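Local coordinates for protein putative mandelate racemase (Zymomonas mobilis, PDB 2OX4) that binds magnesium and, as a member of the mandelate racemase branch of the enolase superfamily, probably acts as a dehydratase on a substrate not yet established, at residues 211-225 with 232-244. Numbering follows the deposited sequence.
With MG (magnesium ion), chain O.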
# COMPACT_ATOMS: atom_id res chain seq x y z
N ASP C 211 -13.71 -36.00 -6.67
CA ASP C 211 -13.50 -34.73 -5.99
C ASP C 211 -14.72 -34.27 -5.21
O ASP C 211 -15.86 -34.54 -5.59
CB ASP C 211 -13.03 -33.68 -6.98
CG ASP C 211 -11.60 -33.92 -7.42
OD1 ASP C 211 -10.70 -34.05 -6.56
OD2 ASP C 211 -11.38 -33.98 -8.65
N ILE C 212 -14.47 -33.58 -4.10
CA ILE C 212 -15.53 -33.10 -3.23
C ILE C 212 -15.39 -31.58 -3.13
O ILE C 212 -14.34 -31.08 -2.71
CB ILE C 212 -15.42 -33.70 -1.80
CG1 ILE C 212 -15.46 -35.24 -1.86
CG2 ILE C 212 -16.52 -33.14 -0.90
CD1 ILE C 212 -15.06 -35.93 -0.53
N ILE C 213 -16.44 -30.87 -3.52
CA ILE C 213 -16.56 -29.43 -3.35
C ILE C 213 -17.48 -29.16 -2.15
O ILE C 213 -18.54 -29.76 -2.04
CB ILE C 213 -17.17 -28.80 -4.62
CG1 ILE C 213 -16.26 -29.07 -5.83
CG2 ILE C 213 -17.44 -27.29 -4.41
CD1 ILE C 213 -17.01 -29.10 -7.14
N VAL C 214 -17.05 -28.28 -1.26
CA VAL C 214 -17.87 -27.91 -0.11
C VAL C 214 -18.51 -26.53 -0.32
O VAL C 214 -17.82 -25.55 -0.57
CB VAL C 214 -17.04 -27.99 1.21
CG1 VAL C 214 -17.84 -27.39 2.38
CG2 VAL C 214 -16.66 -29.47 1.50
N GLU C 215 -19.84 -26.49 -0.20
CA GLU C 215 -20.66 -25.31 -0.48
C GLU C 215 -21.19 -24.74 0.84
O GLU C 215 -21.93 -25.43 1.56
CB GLU C 215 -21.81 -25.76 -1.40
CG GLU C 215 -23.11 -24.96 -1.37
CD GLU C 215 -23.04 -23.71 -2.22
OE1 GLU C 215 -23.57 -23.72 -3.36
OE2 GLU C 215 -22.47 -22.70 -1.76
N ASN C 216 -20.81 -23.51 1.19
CA ASN C 216 -21.35 -22.86 2.40
C ASN C 216 -22.61 -21.99 2.21
O ASN C 216 -23.24 -21.57 3.20
CB ASN C 216 -20.26 -22.06 3.14
CG ASN C 216 -19.29 -22.94 3.94
OD1 ASN C 216 -18.49 -22.44 4.74
ND2 ASN C 216 -19.35 -24.25 3.71
N HIS C 217 -22.97 -21.71 0.95
CA HIS C 217 -24.18 -20.94 0.61
C HIS C 217 -24.23 -19.53 1.21
O HIS C 217 -25.31 -18.97 1.41
CB HIS C 217 -25.46 -21.70 1.00
CG HIS C 217 -26.01 -22.59 -0.08
ND1 HIS C 217 -26.16 -23.95 0.08
CD2 HIS C 217 -26.43 -22.30 -1.33
CE1 HIS C 217 -26.65 -24.47 -1.04
NE2 HIS C 217 -26.83 -23.49 -1.91
N GLY C 218 -23.07 -18.96 1.52
CA GLY C 218 -23.03 -17.65 2.19
C GLY C 218 -23.65 -17.61 3.59
O GLY C 218 -23.96 -16.54 4.10
N HIS C 219 -23.83 -18.78 4.20
CA HIS C 219 -24.40 -18.89 5.55
C HIS C 219 -23.37 -18.58 6.63
O HIS C 219 -23.71 -18.12 7.73
CB HIS C 219 -24.94 -20.30 5.79
CG HIS C 219 -26.12 -20.65 4.94
ND1 HIS C 219 -26.37 -21.94 4.51
CD2 HIS C 219 -27.12 -19.88 4.44
CE1 HIS C 219 -27.48 -21.95 3.79
NE2 HIS C 219 -27.95 -20.71 3.73
N THR C 220 -22.12 -18.89 6.33
CA THR C 220 -21.01 -18.63 7.23
C THR C 220 -20.52 -17.19 7.02
O THR C 220 -20.98 -16.49 6.12
CB THR C 220 -19.85 -19.63 6.99
OG1 THR C 220 -19.58 -19.74 5.58
CG2 THR C 220 -20.22 -21.03 7.55
N ASP C 221 -19.59 -16.75 7.86
CA ASP C 221 -18.81 -15.55 7.58
C ASP C 221 -17.33 -15.91 7.62
O ASP C 221 -17.01 -17.08 7.74
CB ASP C 221 -19.16 -14.42 8.56
CG ASP C 221 -18.87 -14.75 10.03
OD1 ASP C 221 -18.05 -15.65 10.34
OD2 ASP C 221 -19.46 -14.06 10.90
N LEU C 222 -16.45 -14.92 7.52
CA LEU C 222 -15.02 -15.16 7.53
C LEU C 222 -14.62 -16.08 8.67
O LEU C 222 -13.93 -17.08 8.47
CB LEU C 222 -14.25 -13.84 7.62
CG LEU C 222 -12.73 -13.94 7.76
CD1 LEU C 222 -12.05 -12.70 7.20
CD2 LEU C 222 -12.34 -14.16 9.21
N VAL C 223 -15.05 -15.74 9.88
CA VAL C 223 -14.56 -16.40 11.10
C VAL C 223 -14.98 -17.88 11.12
O VAL C 223 -14.14 -18.78 11.33
CB VAL C 223 -15.08 -15.66 12.36
CG1 VAL C 223 -14.63 -16.38 13.61
CG2 VAL C 223 -14.57 -14.19 12.36
N SER C 224 -16.25 -18.13 10.88
CA SER C 224 -16.71 -19.53 10.84
C SER C 224 -16.16 -20.29 9.63
O SER C 224 -15.87 -21.46 9.75
CB SER C 224 -18.23 -19.62 10.90
OG SER C 224 -18.85 -18.80 9.93
N ALA C 225 -16.00 -19.62 8.49
CA ALA C 225 -15.40 -20.25 7.30
C ALA C 225 -13.99 -20.75 7.55
O ALA C 225 -13.65 -21.87 7.17
CB ALA C 225 -15.41 -19.30 6.12
N ILE C 232 -11.63 -29.49 7.89
CA ILE C 232 -11.86 -30.34 6.70
C ILE C 232 -10.72 -30.38 5.68
O ILE C 232 -10.80 -31.12 4.70
CB ILE C 232 -13.17 -30.01 5.95
CG1 ILE C 232 -13.15 -28.58 5.40
CG2 ILE C 232 -14.40 -30.33 6.81
CD1 ILE C 232 -14.27 -28.29 4.41
N GLU C 233 -9.66 -29.62 5.91
CA GLU C 233 -8.59 -29.53 4.92
C GLU C 233 -7.89 -30.87 4.66
O GLU C 233 -7.49 -31.15 3.52
CB GLU C 233 -7.57 -28.44 5.25
CG GLU C 233 -6.96 -28.53 6.64
CD GLU C 233 -5.95 -27.43 6.92
OE1 GLU C 233 -5.36 -27.43 8.02
OE2 GLU C 233 -5.74 -26.57 6.03
N GLU C 234 -7.80 -31.71 5.69
CA GLU C 234 -7.24 -33.07 5.56
C GLU C 234 -7.95 -33.97 4.53
O GLU C 234 -7.38 -34.96 4.07
CB GLU C 234 -7.21 -33.76 6.93
CG GLU C 234 -8.60 -34.09 7.47
CD GLU C 234 -8.58 -34.38 8.95
OE1 GLU C 234 -8.70 -33.42 9.74
OE2 GLU C 234 -8.44 -35.57 9.31
N PHE C 235 -9.17 -33.61 4.15
CA PHE C 235 -9.96 -34.45 3.26
C PHE C 235 -9.82 -34.12 1.77
O PHE C 235 -10.60 -34.63 0.96
CB PHE C 235 -11.44 -34.43 3.66
CG PHE C 235 -11.68 -34.94 5.06
CD1 PHE C 235 -12.08 -34.07 6.07
CD2 PHE C 235 -11.49 -36.29 5.37
CE1 PHE C 235 -12.30 -34.53 7.37
CE2 PHE C 235 -11.71 -36.76 6.67
CZ PHE C 235 -12.12 -35.88 7.67
N ASN C 236 -8.85 -33.27 1.44
CA ASN C 236 -8.60 -32.86 0.04
C ASN C 236 -9.83 -32.26 -0.64
O ASN C 236 -10.42 -32.86 -1.55
CB ASN C 236 -7.99 -34.03 -0.78
CG ASN C 236 -7.61 -33.62 -2.20
OD1 ASN C 236 -7.84 -34.36 -3.16
ND2 ASN C 236 -7.01 -32.43 -2.34
N ILE C 237 -10.23 -31.08 -0.19
CA ILE C 237 -11.41 -30.41 -0.71
C ILE C 237 -11.02 -29.71 -2.01
O ILE C 237 -10.03 -28.99 -2.06
CB ILE C 237 -11.96 -29.40 0.34
CG1 ILE C 237 -12.26 -30.12 1.66
CG2 ILE C 237 -13.18 -28.63 -0.19
CD1 ILE C 237 -13.21 -31.30 1.51
N PHE C 238 -11.80 -29.94 -3.07
CA PHE C 238 -11.45 -29.48 -4.41
C PHE C 238 -11.52 -27.94 -4.46
O PHE C 238 -10.56 -27.28 -4.85
CB PHE C 238 -12.46 -30.08 -5.41
CG PHE C 238 -12.02 -30.00 -6.84
CD1 PHE C 238 -10.83 -30.61 -7.26
CD2 PHE C 238 -12.78 -29.32 -7.77
CE1 PHE C 238 -10.43 -30.55 -8.58
CE2 PHE C 238 -12.38 -29.23 -9.11
CZ PHE C 238 -11.21 -29.85 -9.52
N PHE C 239 -12.66 -27.40 -4.04
CA PHE C 239 -12.76 -25.99 -3.70
C PHE C 239 -13.90 -25.74 -2.73
O PHE C 239 -14.68 -26.64 -2.43
CB PHE C 239 -12.77 -25.05 -4.94
CG PHE C 239 -13.86 -25.30 -5.96
CD1 PHE C 239 -15.17 -24.88 -5.73
CD2 PHE C 239 -13.57 -25.89 -7.19
CE1 PHE C 239 -16.18 -25.07 -6.69
CE2 PHE C 239 -14.57 -26.09 -8.15
CZ PHE C 239 -15.88 -25.68 -7.89
N TYR C 240 -13.98 -24.50 -2.23
CA TYR C 240 -14.75 -24.16 -1.04
C TYR C 240 -15.52 -22.91 -1.44
O TYR C 240 -14.91 -21.85 -1.69
CB TYR C 240 -13.74 -23.85 0.08
CG TYR C 240 -14.27 -23.69 1.50
CD1 TYR C 240 -15.44 -24.30 1.93
CD2 TYR C 240 -13.52 -22.95 2.43
CE1 TYR C 240 -15.89 -24.14 3.27
CE2 TYR C 240 -13.95 -22.78 3.75
CZ TYR C 240 -15.13 -23.38 4.16
OH TYR C 240 -15.53 -23.22 5.46
N GLU C 241 -16.84 -23.04 -1.54
CA GLU C 241 -17.69 -22.10 -2.29
C GLU C 241 -18.54 -21.21 -1.38
O GLU C 241 -19.16 -21.71 -0.42
CB GLU C 241 -18.59 -22.86 -3.29
CG GLU C 241 -19.74 -22.01 -3.83
CD GLU C 241 -20.62 -22.72 -4.85
OE1 GLU C 241 -20.22 -23.79 -5.35
OE2 GLU C 241 -21.71 -22.18 -5.17
N GLU C 242 -18.59 -19.92 -1.71
CA GLU C 242 -19.45 -18.93 -1.04
C GLU C 242 -19.34 -18.97 0.49
O GLU C 242 -20.31 -19.28 1.19
CB GLU C 242 -20.90 -19.04 -1.50
CG GLU C 242 -21.17 -18.41 -2.88
CD GLU C 242 -22.49 -17.65 -2.90
OE1 GLU C 242 -23.55 -18.31 -2.78
OE2 GLU C 242 -22.48 -16.40 -3.02
N ILE C 243 -18.16 -18.66 0.99
CA ILE C 243 -17.87 -18.87 2.40
C ILE C 243 -18.30 -17.68 3.28
O ILE C 243 -18.25 -17.76 4.51
CB ILE C 243 -16.40 -19.20 2.61
CG1 ILE C 243 -15.52 -17.98 2.30
CG2 ILE C 243 -16.00 -20.40 1.73
CD1 ILE C 243 -14.06 -18.16 2.71
N ASN C 244 -18.71 -16.58 2.65
CA ASN C 244 -19.20 -15.42 3.39
C ASN C 244 -20.11 -14.53 2.54
O ASN C 244 -20.61 -14.95 1.49
CB ASN C 244 -18.02 -14.63 3.99
CG ASN C 244 -17.23 -13.87 2.94
OD1 ASN C 244 -17.27 -14.20 1.75
ND2 ASN C 244 -16.51 -12.84 3.37
MG MG O . -23.75 -21.99 -4.77
O HOH W 1 -11.51 -33.38 -3.86
O HOH W 2 -23.65 -20.80 -2.91
O HOH W 3 -26.10 -21.90 -4.47
O HOH W 4 -24.36 -23.21 -6.36
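E215 and E241, paired in register on neighbouring parallel strands, show how a barrel builds a metal site at its C-terminal edge. E215 OE1 and E241 OE2 lie 3.0 Å apart, and the magnesium ion bound by both, together with E267, lets these two acceptors approach. Their carboxylates are turned 58° from each other; E241 arrives on an extended chain, whereas E215 bends at chi2 (81°). K166 forms a salt bridge with E241 OE1, probably offsetting negative charge. A magnesium-bound water donates to E215 OE2 and to E242 OE1, itself salt-bridged to R268. Beneath the metal the packing is tight: V214 N donates to F239 O, V214 O accepts from E241 N, and I213 CG1 makes a CH-pi contact over the F239 ring, 4.0 Å from its centroid. On the sheet face carrying V214 and Y240, the Y240 hydroxyl donates to A225 O at 2.9 Å, in the carbonyl plane on a lone pair, tying strand to helix. N216 OD1 lies 3.1 Å from Y240 OH, amide and ring planes 86° apart. The strand entrance is looser: near partly exposed N236, a water bridges D211 OD1, I212 N and N236 O, while R127 salt-bridges D211. This beta-alpha-beta unit of the enolase-superfamily barrel carries two of three metal-binding glutamates.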